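Local coordinates for CDP-glucose-4,6-dehydratase (Yersinia pseudotuberculosis, PDB 1RKX) that catalyses the dehydration of CDP-D-glucose to CDP-4-keto-6-deoxyglucose, as an NAD-dependent member of the extended short-chain dehydrogenase/reductase family, at the interface of chains A and B. Residues are numbered along the deposited sequence; one frame, centred on the assembly and turned at random. Chains: chain A/B, CDP-glucose-4,6-dehydratase.

Both contacts belong to one two-fold interface, in which they draw chiefly on helices 100-121 and 156-175, consistent with the four-helix dimer interface common in short-chain dehydrogenases. The deposited assembly has four copies, and this pair is probably the dimer. The centres of the contacts' C-alpha atoms lie about 13 Å apart. Contact 1 places the start of B helix 100-121 against both helices of chain A, whereas contact 2 pairs helix 156-175 with its own copy and adds B:Tyr104, one turn on from B:Pro100 and B:Val101. Helix 156-175 also carries NAD-binding Lys161, so the same helix serves both the dimer surface and the cofactor site.

Contact 1: the interface of chains A and B. Residues chain A 112, 116, 119, 171, 175; chain B 98, 100-101.
Carboxylate oxygen OE1 of A:Glu116 accepts two hydrogen bonds and also touches B:Pro100, whose CG lies 3.4 Å from that OE1. The phenol OH of A:Tyr171 reaches A:Glu116 OE1 at 2.6 Å, on the anti side and 35° out of the carboxylate plane. From the opposite face of that plane, A:Arg119 NE donates to A:Glu116 OE1 over 3.0 Å. A second arginine nitrogen, A:Arg119 NH2, salt-bridges A:Glu116 OE2 on its syn side at 2.7 Å, making a side-on grip that fixes the rotation of the carboxylate. The bend of the glutamate at chi2 (68°) brings the carboxylate back towards arginine and tyrosine and leaves its methylene exposed to the partner: A:Glu116 CG touches B:Val101 CG2 at 3.5 Å, and A:Val112 CG1 meets the same methyl, B:Val101 CG2, at 4.0 Å. In the pyrrolidine of B:Pro100, CB lies against the phenol and A:Phe175, CG is near the phenol OH and 3.7 Å from A:Phe175 CZ, and CD faces A:Arg119 NH2. The CE2 rim of A:Phe175 sits over one face of the guanidinium, offset and with the planes tilted by about 30°, which may help hold it. An internally paired charge cluster gives chain A what is likely a well-braced seat for the first turn of B helix 100-121, which probably supports dimer assembly.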
ATOM      1  N   VAL A 112      14.706  24.176  -6.292  1.00 12.07           N
ATOM      2  CA  VAL A 112      15.824  24.131  -5.348  1.00 11.19           C
ATOM      3  C   VAL A 112      16.371  25.550  -5.100  1.00 13.15           C
ATOM      4  O   VAL A 112      16.564  25.960  -3.949  1.00 12.38           O
ATOM      5  CB  VAL A 112      16.978  23.236  -5.878  1.00 11.87           C
ATOM      6  CG1 VAL A 112      18.228  23.424  -5.023  1.00 12.46           C
ATOM      7  CG2 VAL A 112      16.551  21.763  -5.849  1.00 12.06           C
ATOM      8  N   GLU A 116      16.333  27.555  -1.569  1.00 14.20           N
ATOM      9  CA  GLU A 116      17.639  27.936  -1.029  1.00 14.48           C
ATOM     10  C   GLU A 116      17.655  29.442  -0.741  1.00 16.58           C
ATOM     11  O   GLU A 116      18.165  29.885   0.290  1.00 15.56           O
ATOM     12  CB  GLU A 116      18.746  27.594  -2.029  1.00 14.16           C
ATOM     13  CG  GLU A 116      20.165  27.842  -1.521  1.00 18.14           C
ATOM     14  CD  GLU A 116      20.578  26.907  -0.391  1.00 19.42           C
ATOM     15  OE1 GLU A 116      19.820  25.967  -0.043  1.00 17.29           O
ATOM     16  OE2 GLU A 116      21.681  27.112   0.153  1.00 21.59           O
ATOM     17  N   ARG A 119      15.666  30.106   2.317  1.00 16.78           N
ATOM     18  CA  ARG A 119      16.420  29.618   3.462  1.00 20.72           C
ATOM     19  C   ARG A 119      17.413  30.667   3.969  1.00 21.38           C
ATOM     20  O   ARG A 119      17.514  30.916   5.173  1.00 21.16           O
ATOM     21  CB  ARG A 119      17.167  28.339   3.056  1.00 21.15           C
ATOM     22  CG  ARG A 119      17.953  27.667   4.161  1.00 23.86           C
ATOM     23  CD  ARG A 119      18.346  26.250   3.755  1.00 23.08           C
ATOM     24  NE  ARG A 119      19.559  26.165   2.944  1.00 22.08           N
ATOM     25  CZ  ARG A 119      20.787  26.080   3.445  1.00 23.38           C
ATOM     26  NH1 ARG A 119      20.971  26.075   4.758  1.00 22.18           N
ATOM     27  NH2 ARG A 119      21.833  25.970   2.636  1.00 24.04           N
ATOM     28  N   TYR A 171      13.737  19.797   1.742  1.00 12.58           N
ATOM     29  CA  TYR A 171      14.099  21.124   2.222  1.00 16.26           C
ATOM     30  C   TYR A 171      13.329  21.436   3.503  1.00 17.29           C
ATOM     31  O   TYR A 171      13.887  21.994   4.455  1.00 17.50           O
ATOM     32  CB  TYR A 171      13.812  22.203   1.169  1.00 13.87           C
ATOM     33  CG  TYR A 171      15.061  22.697   0.470  1.00 15.21           C
ATOM     34  CD1 TYR A 171      15.670  21.942  -0.536  1.00 14.41           C
ATOM     35  CD2 TYR A 171      15.664  23.894   0.852  1.00 15.83           C
ATOM     36  CE1 TYR A 171      16.851  22.367  -1.143  1.00 15.63           C
ATOM     37  CE2 TYR A 171      16.853  24.332   0.251  1.00 15.31           C
ATOM     38  CZ  TYR A 171      17.440  23.563  -0.742  1.00 15.68           C
ATOM     39  OH  TYR A 171      18.620  23.980  -1.313  1.00 16.08           O
ATOM     40  N   PHE A 175      15.607  21.980   6.547  1.00 16.77           N
ATOM     41  CA  PHE A 175      15.795  23.386   6.887  1.00 18.55           C
ATOM     42  C   PHE A 175      14.595  24.166   7.419  1.00 19.10           C
ATOM     43  O   PHE A 175      14.766  25.239   7.997  1.00 18.84           O
ATOM     44  CB  PHE A 175      16.377  24.111   5.671  1.00 15.99           C
ATOM     45  CG  PHE A 175      17.522  23.370   5.017  1.00 18.37           C
ATOM     46  CD1 PHE A 175      17.385  22.844   3.733  1.00 18.43           C
ATOM     47  CD2 PHE A 175      18.732  23.192   5.690  1.00 17.36           C
ATOM     48  CE1 PHE A 175      18.438  22.149   3.125  1.00 16.15           C
ATOM     49  CE2 PHE A 175      19.788  22.504   5.095  1.00 18.74           C
ATOM     50  CZ  PHE A 175      19.640  21.978   3.805  1.00 18.67           C
TER
ATOM     51  N   SER B  98      24.890  21.084   4.507  1.00 22.59           N
ATOM     52  CA  SER B  98      25.536  22.384   4.362  1.00 24.76           C
ATOM     53  C   SER B  98      25.618  22.822   2.903  1.00 19.98           C
ATOM     54  O   SER B  98      25.760  24.006   2.618  1.00 19.93           O
ATOM     55  CB  SER B  98      26.938  22.360   4.976  1.00 26.93           C
ATOM     56  OG  SER B  98      27.760  21.409   4.336  1.00 34.33           O
ATOM     57  N   PRO B 100      23.196  21.745   0.166  1.00 17.62           N
ATOM     58  CA  PRO B 100      22.074  21.073  -0.491  1.00 15.97           C
ATOM     59  C   PRO B 100      22.012  21.282  -2.014  1.00 15.73           C
ATOM     60  O   PRO B 100      21.796  20.338  -2.774  1.00 14.49           O
ATOM     61  CB  PRO B 100      20.858  21.645   0.246  1.00 17.17           C
ATOM     62  CG  PRO B 100      21.318  23.031   0.640  1.00 17.56           C
ATOM     63  CD  PRO B 100      22.723  22.759   1.126  1.00 16.18           C
ATOM     64  N   VAL B 101      22.223  22.515  -2.458  1.00 14.54           N
ATOM     65  CA  VAL B 101      22.160  22.825  -3.878  1.00 15.93           C
ATOM     66  C   VAL B 101      23.158  21.995  -4.691  1.00 16.89           C
ATOM     67  O   VAL B 101      22.795  21.394  -5.708  1.00 15.49           O
ATOM     68  CB  VAL B 101      22.399  24.337  -4.112  1.00 16.54           C
ATOM     69  CG1 VAL B 101      22.284  24.666  -5.599  1.00 18.01           C
ATOM     70  CG2 VAL B 101      21.380  25.151  -3.307  1.00 13.75           C
TER

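Contact 2: the interface of chains A and B. Residues chain A 162-163, 166-167; chain B 104, 159, 162-163, 166.
A chi1 of -77° in both A:Cys163 and B:Cys163 sets SG opposite the carbonyl carbon and beside the backbone N, laying each sulfur against the Leu166 of the other chain. B:Cys163 SG lies 3.7 Å from A:Leu166 CB, and the twin pair, A:Cys163 SG and B:Leu166 CB, measures 3.8 Å. The cysteines belong to helix 156-175, which in this short-chain dehydrogenase/reductase carries the YXXXK motif ending in the NAD-binding Lys161; the two copies run roughly antiparallel. Their sulfurs, A:Cys163 SG and B:Cys163 SG, are 4.1 Å apart, so the thiols pack without a disulfide.

Each leucine also extends a methyl over the partner backbone. A:Leu166 CD2 reaches 3.7 Å from B:Cys163 N, next to the carbonyl carbon of B:Gly162, where the glycine has no side chain to obstruct it. B:Leu166 CD2 does the same at A:Gly162, the twin of this contact under the two-fold.

B:Asn159, a position within the motif, holds CG anti to its backbone N (chi1 -166°), directing the amide at the A:Leu166 carbonyl. B:Tyr104 OH donates to B:Asn159 OD1 at 2.7 Å, from 42° out of the carbonyl plane, and thereby restrains the amide. The approach to chain A is less clear: A:Leu166 O is 3.0 Å from B:Asn159 OD1, a close meeting of two acceptors, and the equally near B:Asn159 ND2 directs its N-H away, so no hydrogen bond is supported here and the detail is doubtful. Beside it, A:Val167 CG2 lies over one face of the B:Tyr104 ring, towards its CE2 rim, 3.7 Å from B:Tyr104 CE2.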
ATOM      1  N   GLY A 162       7.190  15.482  -9.851  1.00  9.61           N
ATOM      2  CA  GLY A 162       7.311  14.500  -8.791  1.00 12.05           C
ATOM      3  C   GLY A 162       8.610  14.801  -8.052  1.00 12.46           C
ATOM      4  O   GLY A 162       8.670  14.735  -6.819  1.00 13.15           O
ATOM      5  N   CYS A 163       9.658  15.145  -8.800  1.00 10.41           N
ATOM      6  CA  CYS A 163      10.933  15.486  -8.185  1.00 11.11           C
ATOM      7  C   CYS A 163      10.813  16.763  -7.354  1.00 10.92           C
ATOM      8  O   CYS A 163      11.400  16.851  -6.266  1.00 12.47           O
ATOM      9  CB  CYS A 163      12.026  15.668  -9.235  1.00 12.46           C
ATOM     10  SG  CYS A 163      12.665  14.091  -9.907  1.00 16.55           S
ATOM     11  N   LEU A 166       9.543  15.937  -4.025  1.00 11.10           N
ATOM     12  CA  LEU A 166      10.592  15.369  -3.185  1.00 13.85           C
ATOM     13  C   LEU A 166      11.512  16.474  -2.652  1.00 13.77           C
ATOM     14  O   LEU A 166      11.799  16.527  -1.455  1.00 12.11           O
ATOM     15  CB  LEU A 166      11.413  14.333  -3.968  1.00 11.84           C
ATOM     16  CG  LEU A 166      11.016  12.862  -3.750  1.00 15.53           C
ATOM     17  CD1 LEU A 166       9.602  12.615  -4.255  1.00 14.59           C
ATOM     18  CD2 LEU A 166      12.006  11.946  -4.471  1.00 17.39           C
ATOM     19  N   VAL A 167      11.952  17.365  -3.538  1.00 13.00           N
ATOM     20  CA  VAL A 167      12.827  18.470  -3.156  1.00 11.29           C
ATOM     21  C   VAL A 167      12.210  19.302  -2.031  1.00 14.37           C
ATOM     22  O   VAL A 167      12.873  19.610  -1.043  1.00 11.64           O
ATOM     23  CB  VAL A 167      13.104  19.415  -4.357  1.00 13.17           C
ATOM     24  CG1 VAL A 167      13.716  20.733  -3.859  1.00 11.59           C
ATOM     25  CG2 VAL A 167      14.053  18.736  -5.347  1.00 12.63           C
TER
ATOM     26  N   TYR B 104      21.995  18.360  -4.986  1.00 14.40           N
ATOM     27  CA  TYR B 104      20.960  18.164  -5.987  1.00 14.10           C
ATOM     28  C   TYR B 104      21.497  18.335  -7.403  1.00 15.07           C
ATOM     29  O   TYR B 104      21.163  17.552  -8.291  1.00 15.03           O
ATOM     30  CB  TYR B 104      19.786  19.122  -5.760  1.00 14.79           C
ATOM     31  CG  TYR B 104      18.806  18.643  -4.703  1.00 12.33           C
ATOM     32  CD1 TYR B 104      18.729  19.267  -3.456  1.00 13.59           C
ATOM     33  CD2 TYR B 104      17.957  17.564  -4.954  1.00 11.68           C
ATOM     34  CE1 TYR B 104      17.826  18.827  -2.482  1.00 11.80           C
ATOM     35  CE2 TYR B 104      17.050  17.110  -3.989  1.00 13.24           C
ATOM     36  CZ  TYR B 104      16.990  17.748  -2.755  1.00 14.13           C
ATOM     37  OH  TYR B 104      16.095  17.311  -1.802  1.00 14.28           O
ATOM     38  N   ASN B 159      17.320  12.300  -0.409  1.00 12.86           N
ATOM     39  CA  ASN B 159      16.267  12.782  -1.291  1.00 13.88           C
ATOM     40  C   ASN B 159      16.740  12.947  -2.739  1.00 13.59           C
ATOM     41  O   ASN B 159      15.990  12.657  -3.679  1.00 14.31           O
ATOM     42  CB  ASN B 159      15.705  14.103  -0.755  1.00 14.28           C
ATOM     43  CG  ASN B 159      14.403  14.493  -1.426  1.00 14.94           C
ATOM     44  OD1 ASN B 159      14.392  15.263  -2.390  1.00 12.57           O
ATOM     45  ND2 ASN B 159      13.296  13.947  -0.927  1.00 12.59           N
ATOM     46  N   GLY B 162      16.554   9.716  -4.318  1.00 10.66           N
ATOM     47  CA  GLY B 162      15.179   9.362  -4.626  1.00 10.40           C
ATOM     48  C   GLY B 162      14.830  10.051  -5.946  1.00 12.06           C
ATOM     49  O   GLY B 162      14.173   9.472  -6.813  1.00 12.92           O
ATOM     50  N   CYS B 163      15.271  11.297  -6.104  1.00 11.12           N
ATOM     51  CA  CYS B 163      15.026  12.035  -7.343  1.00 11.28           C
ATOM     52  C   CYS B 163      15.749  11.370  -8.519  1.00 14.98           C
ATOM     53  O   CYS B 163      15.195  11.294  -9.617  1.00  8.79           O
ATOM     54  CB  CYS B 163      15.491  13.489  -7.220  1.00  9.21           C
ATOM     55  SG  CYS B 163      14.360  14.559  -6.260  1.00 12.52           S
ATOM     56  N   LEU B 166      13.682   8.649  -9.813  1.00 13.82           N
ATOM     57  CA  LEU B 166      12.587   9.153 -10.632  1.00 12.61           C
ATOM     58  C   LEU B 166      13.094   9.545 -12.023  1.00 14.43           C
ATOM     59  O   LEU B 166      12.496   9.168 -13.032  1.00 12.18           O
ATOM     60  CB  LEU B 166      11.918  10.362  -9.961  1.00 12.65           C
ATOM     61  CG  LEU B 166      10.641  10.063  -9.165  1.00 13.63           C
ATOM     62  CD1 LEU B 166      10.953   9.153  -7.979  1.00 14.06           C
ATOM     63  CD2 LEU B 166      10.017  11.374  -8.690  1.00 16.28           C
TER